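Local coordinates for protein peptidase, C14 family (PDB 3BIJ) that is not characterised in function but has the fold of the C14 (caspase-like) peptidases, and so is probably a cysteine endopeptidase, at residues S80-S92 / Y164-Y176. Residues are numbered along the deposited sequence; the frame is centred on the assembly and turned at random.
Sequences SYSGHGGQVPDTS and YRAMPQSVAMRTY
G85 pairs with A166 in a single backbone bridge, made by the residues flanking A166. M167 N donates almost straight to G85 O (3.1 Å, 174° at the hydrogen), while G85 N reaches R165 O at 3.0 Å in a more bent bond (136°). R165 O also receives a CA-H...O contact from H84 CA, and a water donates to G85 O at 2.7 Å.

The polar side chains gather before the bridge. R165 is the centre of an inverse gamma turn; its side chain runs extended from CG to NE alongside G83 O and brings NH2 to 3.0 Å from S82 OG. D32 OD1 ties the two together, salt-bridged to R165 NH2 and hydrogen-bonded to S82 OG, while D216 pairs with NH1. The H84 ring presents CD2 to the backbone, with A166 N near the ring plane at 3.2 Å. Y-S-G-H-G (81-85) matches the metacaspase-type histidine motif, so H84 is probably the catalytic histidine and C135 the probable nucleophile; A166 packs on C135, so the 164-168 loop probably borders the active site.

Beyond the bridge the contact is largely van der Waals, with no hydrogen bond between the segments. Selenomethionine M167 is extended as far as SE and bends at its last torsion, placing CE 3.5 Å from G86 CA. A172 CB faces Q87 O. Y176 offers one ring face to P89 CG in a CH-pi contact, and V88 CG2 lies 3.6 Å from Y176 CD1, oblique to the ring; D184 holds the hydroxyl.

Strand 85-89 and helix 169-176 cross at -51°, 7.7 Å apart at closest. Strand 99-104 pairs antiparallel with strand 76-89 and touches H84, Q87, V88 and M167; helix 180-189 packs on V88 and Y176, and F219 of a second subunit packs on P168 and V171.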
ATOM      1  N   SER A  80     -13.690 -24.753 -25.006  1.00 29.89           N
ATOM      2  CA  SER A  80     -12.831 -23.943 -24.162  1.00 38.42           C
ATOM      3  C   SER A  80     -12.800 -22.561 -24.793  1.00 40.78           C
ATOM      4  O   SER A  80     -12.863 -22.441 -26.015  1.00 41.75           O
ATOM      5  CB  SER A  80     -11.413 -24.516 -24.080  1.00 35.80           C
ATOM      6  OG  SER A  80     -10.769 -24.454 -25.334  1.00 46.24           O
ATOM      7  N   TYR A  81     -12.719 -21.524 -23.963  1.00 35.51           N
ATOM      8  CA  TYR A  81     -12.710 -20.159 -24.462  1.00 33.22           C
ATOM      9  C   TYR A  81     -11.860 -19.209 -23.646  1.00 39.94           C
ATOM     10  O   TYR A  81     -11.971 -19.141 -22.420  1.00 39.78           O
ATOM     11  CB  TYR A  81     -14.145 -19.605 -24.521  1.00 42.94           C
ATOM     12  CG  TYR A  81     -14.252 -18.105 -24.771  1.00 37.48           C
ATOM     13  CD1 TYR A  81     -14.332 -17.190 -23.712  1.00 45.05           C
ATOM     14  CD2 TYR A  81     -14.248 -17.599 -26.068  1.00 45.67           C
ATOM     15  CE1 TYR A  81     -14.403 -15.810 -23.951  1.00 39.32           C
ATOM     16  CE2 TYR A  81     -14.312 -16.229 -26.319  1.00 35.29           C
ATOM     17  CZ  TYR A  81     -14.387 -15.339 -25.260  1.00 45.89           C
ATOM     18  OH  TYR A  81     -14.438 -13.984 -25.512  1.00 37.67           O
ATOM     19  N   SER A  82     -11.000 -18.479 -24.340  1.00 33.28           N
ATOM     20  CA  SER A  82     -10.180 -17.478 -23.701  1.00 37.91           C
ATOM     21  C   SER A  82     -10.352 -16.216 -24.516  1.00 35.50           C
ATOM     22  O   SER A  82     -10.008 -16.160 -25.697  1.00 37.96           O
ATOM     23  CB  SER A  82      -8.716 -17.906 -23.630  1.00 36.69           C
ATOM     24  OG  SER A  82      -8.537 -18.839 -22.584  1.00 43.92           O
ATOM     25  N   GLY A  83     -10.937 -15.216 -23.873  1.00 45.97           N
ATOM     26  CA  GLY A  83     -11.174 -13.944 -24.526  1.00 47.58           C
ATOM     27  C   GLY A  83     -11.836 -13.024 -23.528  1.00 49.83           C
ATOM     28  O   GLY A  83     -11.895 -13.336 -22.341  1.00 40.31           O
ATOM     29  N   HIS A  84     -12.337 -11.894 -24.010  1.00 49.16           N
ATOM     30  CA  HIS A  84     -12.998 -10.929 -23.153  1.00 49.64           C
ATOM     31  C   HIS A  84     -14.446 -11.306 -22.943  1.00 52.32           C
ATOM     32  O   HIS A  84     -15.056 -11.948 -23.796  1.00 55.83           O
ATOM     33  CB  HIS A  84     -12.975  -9.533 -23.777  1.00 53.43           C
ATOM     34  CG  HIS A  84     -11.717  -8.771 -23.520  1.00 51.05           C
ATOM     35  ND1 HIS A  84     -10.774  -8.540 -24.498  1.00 38.95           N
ATOM     36  CD2 HIS A  84     -11.241  -8.200 -22.390  1.00 41.41           C
ATOM     37  CE1 HIS A  84      -9.769  -7.857 -23.981  1.00 48.57           C
ATOM     38  NE2 HIS A  84     -10.027  -7.639 -22.703  1.00 54.11           N
ATOM     39  N   GLY A  85     -14.988 -10.886 -21.807  1.00 42.34           N
ATOM     40  CA  GLY A  85     -16.378 -11.142 -21.509  1.00 42.83           C
ATOM     41  C   GLY A  85     -17.077  -9.817 -21.725  1.00 40.26           C
ATOM     42  O   GLY A  85     -16.614  -8.794 -21.231  1.00 46.08           O
ATOM     43  N   GLY A  86     -18.177  -9.809 -22.463  1.00 46.98           N
ATOM     44  CA  GLY A  86     -18.852  -8.547 -22.706  1.00 44.53           C
ATOM     45  C   GLY A  86     -20.199  -8.399 -22.034  1.00 41.87           C
ATOM     46  O   GLY A  86     -20.684  -9.301 -21.360  1.00 34.74           O
ATOM     47  N   GLN A  87     -20.797  -7.230 -22.209  1.00 47.04           N
ATOM     48  CA  GLN A  87     -22.105  -6.954 -21.650  1.00 42.70           C
ATOM     49  C   GLN A  87     -22.816  -6.034 -22.625  1.00 44.15           C
ATOM     50  O   GLN A  87     -22.228  -5.083 -23.146  1.00 46.13           O
ATOM     51  CB  GLN A  87     -21.983  -6.278 -20.279  1.00 37.50           C
ATOM     52  CG  GLN A  87     -21.261  -7.124 -19.257  1.00 49.81           C
ATOM     53  CD  GLN A  87     -21.352  -6.577 -17.837  1.00 51.25           C
ATOM     54  OE1 GLN A  87     -21.245  -5.363 -17.607  1.00 47.96           O
ATOM     55  NE2 GLN A  87     -21.529  -7.480 -16.873  1.00 50.12           N
ATOM     56  N   VAL A  88     -24.073  -6.347 -22.900  1.00 41.38           N
ATOM     57  CA  VAL A  88     -24.874  -5.534 -23.792  1.00 42.44           C
ATOM     58  C   VAL A  88     -26.079  -5.105 -22.959  1.00 40.30           C
ATOM     59  O   VAL A  88     -26.640  -5.894 -22.217  1.00 44.32           O
ATOM     60  CB  VAL A  88     -25.292  -6.333 -25.056  1.00 39.13           C
ATOM     61  CG1 VAL A  88     -26.042  -7.597 -24.659  1.00 31.08           C
ATOM     62  CG2 VAL A  88     -26.134  -5.469 -25.950  1.00 44.58           C
ATOM     63  N   PRO A  89     -26.459  -3.825 -23.037  1.00 50.98           N
ATOM     64  CA  PRO A  89     -27.600  -3.324 -22.267  1.00 51.30           C
ATOM     65  C   PRO A  89     -28.887  -4.107 -22.426  1.00 53.35           C
ATOM     66  O   PRO A  89     -29.273  -4.500 -23.537  1.00 52.66           O
ATOM     67  CB  PRO A  89     -27.743  -1.886 -22.751  1.00 55.60           C
ATOM     68  CG  PRO A  89     -27.229  -1.963 -24.165  1.00 50.82           C
ATOM     69  CD  PRO A  89     -25.982  -2.798 -23.976  1.00 50.74           C
ATOM     70  N   ASP A  90     -29.521  -4.325 -21.273  1.00 50.33           N
ATOM     71  CA  ASP A  90     -30.791  -5.029 -21.146  1.00 53.85           C
ATOM     72  C   ASP A  90     -31.895  -3.975 -21.212  1.00 55.03           C
ATOM     73  O   ASP A  90     -32.368  -3.475 -20.189  1.00 52.43           O
ATOM     74  CB  ASP A  90     -30.858  -5.778 -19.804  1.00 51.88           C
ATOM     75  CG  ASP A  90     -32.220  -6.446 -19.558  1.00 56.78           C
ATOM     76  OD1 ASP A  90     -32.421  -7.007 -18.461  1.00 57.32           O
ATOM     77  OD2 ASP A  90     -33.087  -6.413 -20.452  1.00 53.10           O
ATOM     78  N   THR A  91     -32.288  -3.644 -22.434  1.00 58.28           N
ATOM     79  CA  THR A  91     -33.309  -2.648 -22.695  1.00 57.35           C
ATOM     80  C   THR A  91     -34.694  -3.014 -22.153  1.00 60.81           C
ATOM     81  O   THR A  91     -35.692  -2.415 -22.542  1.00 72.84           O
ATOM     82  CB  THR A  91     -33.368  -2.367 -24.215  1.00 49.74           C
ATOM     83  OG1 THR A  91     -32.903  -3.521 -24.932  1.00 50.73           O
ATOM     84  CG2 THR A  91     -32.487  -1.190 -24.565  1.00 51.23           C
ATOM     85  N   SER A  92     -34.746  -3.988 -21.247  1.00 67.71           N
ATOM     86  CA  SER A  92     -36.004  -4.433 -20.624  1.00 67.90           C
ATOM     87  C   SER A  92     -36.313  -3.630 -19.358  1.00 63.00           C
ATOM     88  O   SER A  92     -37.471  -3.399 -19.017  1.00 67.18           O
ATOM     89  CB  SER A  92     -35.915  -5.907 -20.224  1.00 71.97           C
ATOM     90  OG  SER A  92     -35.589  -6.728 -21.332  1.00 94.01           O
ATOM     91  N   TYR A 164      -7.128  -7.823 -17.284  1.00 46.81           N
ATOM     92  CA  TYR A 164      -8.238  -8.697 -16.979  1.00 39.60           C
ATOM     93  C   TYR A 164      -9.025  -8.920 -18.269  1.00 42.43           C
ATOM     94  O   TYR A 164      -9.147  -8.024 -19.099  1.00 42.01           O
ATOM     95  CB  TYR A 164      -9.103  -8.050 -15.904  1.00 44.90           C
ATOM     96  CG  TYR A 164      -8.441  -7.988 -14.543  1.00 41.94           C
ATOM     97  CD1 TYR A 164      -8.292  -9.143 -13.769  1.00 48.88           C
ATOM     98  CD2 TYR A 164      -8.013  -6.776 -14.004  1.00 40.36           C
ATOM     99  CE1 TYR A 164      -7.748  -9.091 -12.485  1.00 46.86           C
ATOM    100  CE2 TYR A 164      -7.464  -6.710 -12.717  1.00 37.94           C
ATOM    101  CZ  TYR A 164      -7.341  -7.868 -11.969  1.00 48.19           C
ATOM    102  OH  TYR A 164      -6.857  -7.827 -10.687  1.00 54.51           O
ATOM    103  N   ARG A 165      -9.558 -10.124 -18.431  1.00 47.19           N
ATOM    104  CA  ARG A 165     -10.291 -10.482 -19.628  1.00 39.03           C
ATOM    105  C   ARG A 165     -11.743 -10.035 -19.640  1.00 40.15           C
ATOM    106  O   ARG A 165     -12.651 -10.805 -19.949  1.00 33.14           O
ATOM    107  CB  ARG A 165     -10.169 -11.987 -19.837  1.00 37.05           C
ATOM    108  CG  ARG A 165      -8.727 -12.418 -20.082  1.00 27.40           C
ATOM    109  CD  ARG A 165      -8.588 -13.917 -20.319  1.00 34.17           C
ATOM    110  NE  ARG A 165      -7.240 -14.281 -20.732  1.00 34.00           N
ATOM    111  CZ  ARG A 165      -6.835 -15.522 -20.969  1.00 41.96           C
ATOM    112  NH1 ARG A 165      -5.579 -15.738 -21.347  1.00 30.49           N
ATOM    113  NH2 ARG A 165      -7.686 -16.538 -20.823  1.00 42.36           N
ATOM    114  N   ALA A 166     -11.955  -8.769 -19.305  1.00 39.07           N
ATOM    115  CA  ALA A 166     -13.297  -8.207 -19.298  1.00 44.59           C
ATOM    116  C   ALA A 166     -13.283  -6.910 -20.090  1.00 47.10           C
ATOM    117  O   ALA A 166     -12.390  -6.074 -19.927  1.00 51.22           O
ATOM    118  CB  ALA A 166     -13.750  -7.938 -17.874  1.00 39.78           C
HETATM  119  N   MSE A 167     -14.280  -6.742 -20.947  1.00 40.65           N
HETATM  120  CA  MSE A 167     -14.370  -5.537 -21.742  1.00 45.59           C
HETATM  121  C   MSE A 167     -14.771  -4.394 -20.809  1.00 50.81           C
HETATM  122  O   MSE A 167     -15.671  -4.549 -19.972  1.00 46.00           O
HETATM  123  CB  MSE A 167     -15.398  -5.728 -22.859  1.00 45.77           C
HETATM  124  CG  MSE A 167     -15.683  -4.489 -23.681  1.00 64.22           C
HETATM  125 SE   MSE A 167     -16.870  -4.870 -25.191  1.00 81.34          SE
HETATM  126  CE  MSE A 167     -18.464  -5.439 -24.205  1.00 67.76           C
ATOM    127  N   PRO A 168     -14.079  -3.243 -20.902  1.00 47.59           N
ATOM    128  CA  PRO A 168     -14.430  -2.117 -20.030  1.00 41.72           C
ATOM    129  C   PRO A 168     -15.843  -1.612 -20.302  1.00 39.34           C
ATOM    130  O   PRO A 168     -16.276  -1.540 -21.450  1.00 44.66           O
ATOM    131  CB  PRO A 168     -13.344  -1.090 -20.336  1.00 30.08           C
ATOM    132  CG  PRO A 168     -12.894  -1.454 -21.709  1.00 41.97           C
ATOM    133  CD  PRO A 168     -12.869  -2.943 -21.684  1.00 45.99           C
ATOM    134  N   GLN A 169     -16.558  -1.267 -19.239  1.00 44.74           N
ATOM    135  CA  GLN A 169     -17.931  -0.807 -19.365  1.00 49.12           C
ATOM    136  C   GLN A 169     -18.128   0.297 -20.383  1.00 50.68           C
ATOM    137  O   GLN A 169     -19.131   0.322 -21.095  1.00 54.00           O
ATOM    138  CB  GLN A 169     -18.458  -0.356 -18.010  1.00 48.65           C
ATOM    139  CG  GLN A 169     -18.568  -1.484 -17.012  1.00 54.13           C
ATOM    140  CD  GLN A 169     -19.217  -1.044 -15.720  1.00 62.90           C
ATOM    141  OE1 GLN A 169     -19.395  -1.846 -14.805  1.00 67.00           O
ATOM    142  NE2 GLN A 169     -19.578   0.238 -15.637  1.00 64.81           N
ATOM    143  N   SER A 170     -17.185   1.225 -20.459  1.00 48.18           N
ATOM    144  CA  SER A 170     -17.325   2.300 -21.427  1.00 46.63           C
ATOM    145  C   SER A 170     -17.420   1.744 -22.847  1.00 47.79           C
ATOM    146  O   SER A 170     -18.313   2.116 -23.611  1.00 46.65           O
ATOM    147  CB  SER A 170     -16.153   3.253 -21.300  1.00 47.57           C
ATOM    148  OG  SER A 170     -16.160   3.795 -19.993  1.00 71.90           O
ATOM    149  N   VAL A 171     -16.504   0.840 -23.186  1.00 43.54           N
ATOM    150  CA  VAL A 171     -16.481   0.215 -24.498  1.00 44.26           C
ATOM    151  C   VAL A 171     -17.745  -0.600 -24.736  1.00 47.54           C
ATOM    152  O   VAL A 171     -18.271  -0.620 -25.842  1.00 52.89           O
ATOM    153  CB  VAL A 171     -15.265  -0.719 -24.643  1.00 49.33           C
ATOM    154  CG1 VAL A 171     -15.344  -1.493 -25.959  1.00 55.50           C
ATOM    155  CG2 VAL A 171     -13.984   0.094 -24.593  1.00 40.37           C
ATOM    156  N   ALA A 172     -18.232  -1.272 -23.700  1.00 45.52           N
ATOM    157  CA  ALA A 172     -19.427  -2.090 -23.830  1.00 39.09           C
ATOM    158  C   ALA A 172     -20.615  -1.268 -24.319  1.00 50.53           C
ATOM    159  O   ALA A 172     -21.353  -1.703 -25.202  1.00 52.99           O
ATOM    160  CB  ALA A 172     -19.759  -2.738 -22.507  1.00 43.54           C
HETATM  161  N   MSE A 173     -20.796  -0.085 -23.737  1.00 48.54           N
HETATM  162  CA  MSE A 173     -21.897   0.798 -24.103  1.00 47.14           C
HETATM  163  C   MSE A 173     -21.644   1.447 -25.454  1.00 49.17           C
HETATM  164  O   MSE A 173     -22.544   1.561 -26.292  1.00 45.76           O
HETATM  165  CB  MSE A 173     -22.076   1.882 -23.040  1.00 55.85           C
HETATM  166  CG  MSE A 173     -22.254   1.331 -21.619  1.00 70.52           C
HETATM  167 SE   MSE A 173     -22.448   2.715 -20.245  1.00 76.38          SE
HETATM  168  CE  MSE A 173     -20.674   3.547 -20.430  1.00 80.67           C
ATOM    169  N   ARG A 174     -20.411   1.890 -25.656  1.00 43.86           N
ATOM    170  CA  ARG A 174     -20.048   2.515 -26.914  1.00 45.74           C
ATOM    171  C   ARG A 174     -20.282   1.519 -28.061  1.00 47.59           C
ATOM    172  O   ARG A 174     -20.833   1.881 -29.103  1.00 40.84           O
ATOM    173  CB  ARG A 174     -18.578   2.958 -26.876  1.00 55.46           C
ATOM    174  CG  ARG A 174     -18.178   3.842 -28.060  1.00 65.45           C
ATOM    175  CD  ARG A 174     -16.680   3.887 -28.249  1.00 64.18           C
ATOM    176  NE  ARG A 174     -16.017   4.913 -27.463  1.00 80.05           N
ATOM    177  CZ  ARG A 174     -14.692   5.002 -27.338  1.00 93.08           C
ATOM    178  NH1 ARG A 174     -14.142   5.974 -26.613  1.00 99.57           N
ATOM    179  NH2 ARG A 174     -13.907   4.105 -27.923  1.00 91.40           N
ATOM    180  N   THR A 175     -19.866   0.266 -27.861  1.00 37.37           N
ATOM    181  CA  THR A 175     -20.043  -0.772 -28.872  1.00 36.11           C
ATOM    182  C   THR A 175     -21.528  -0.972 -29.136  1.00 41.36           C
ATOM    183  O   THR A 175     -21.959  -1.146 -30.278  1.00 49.51           O
ATOM    184  CB  THR A 175     -19.427  -2.117 -28.426  1.00 34.81           C
ATOM    185  OG1 THR A 175     -18.015  -1.962 -28.257  1.00 46.85           O
ATOM    186  CG2 THR A 175     -19.678  -3.203 -29.463  1.00 33.86           C
ATOM    187  N   TYR A 176     -22.322  -0.941 -28.077  1.00 41.23           N
ATOM    188  CA  TYR A 176     -23.752  -1.114 -28.243  1.00 48.02           C
ATOM    189  C   TYR A 176     -24.326   0.016 -29.090  1.00 46.15           C
ATOM    190  O   TYR A 176     -25.009  -0.233 -30.080  1.00 47.88           O
ATOM    191  CB  TYR A 176     -24.451  -1.139 -26.885  1.00 47.55           C
ATOM    192  CG  TYR A 176     -25.954  -1.108 -26.998  1.00 50.75           C
ATOM    193  CD1 TYR A 176     -26.673  -2.239 -27.392  1.00 48.02           C
ATOM    194  CD2 TYR A 176     -26.653   0.061 -26.752  1.00 44.32           C
ATOM    195  CE1 TYR A 176     -28.053  -2.196 -27.540  1.00 49.03           C
ATOM    196  CE2 TYR A 176     -28.024   0.117 -26.895  1.00 54.33           C
ATOM    197  CZ  TYR A 176     -28.722  -1.011 -27.290  1.00 53.06           C
ATOM    198  OH  TYR A 176     -30.087  -0.945 -27.436  1.00 46.36           O
TER
HETATM  199  O   HOH W   1     -17.853  -7.167 -19.409  1.00 47.91           O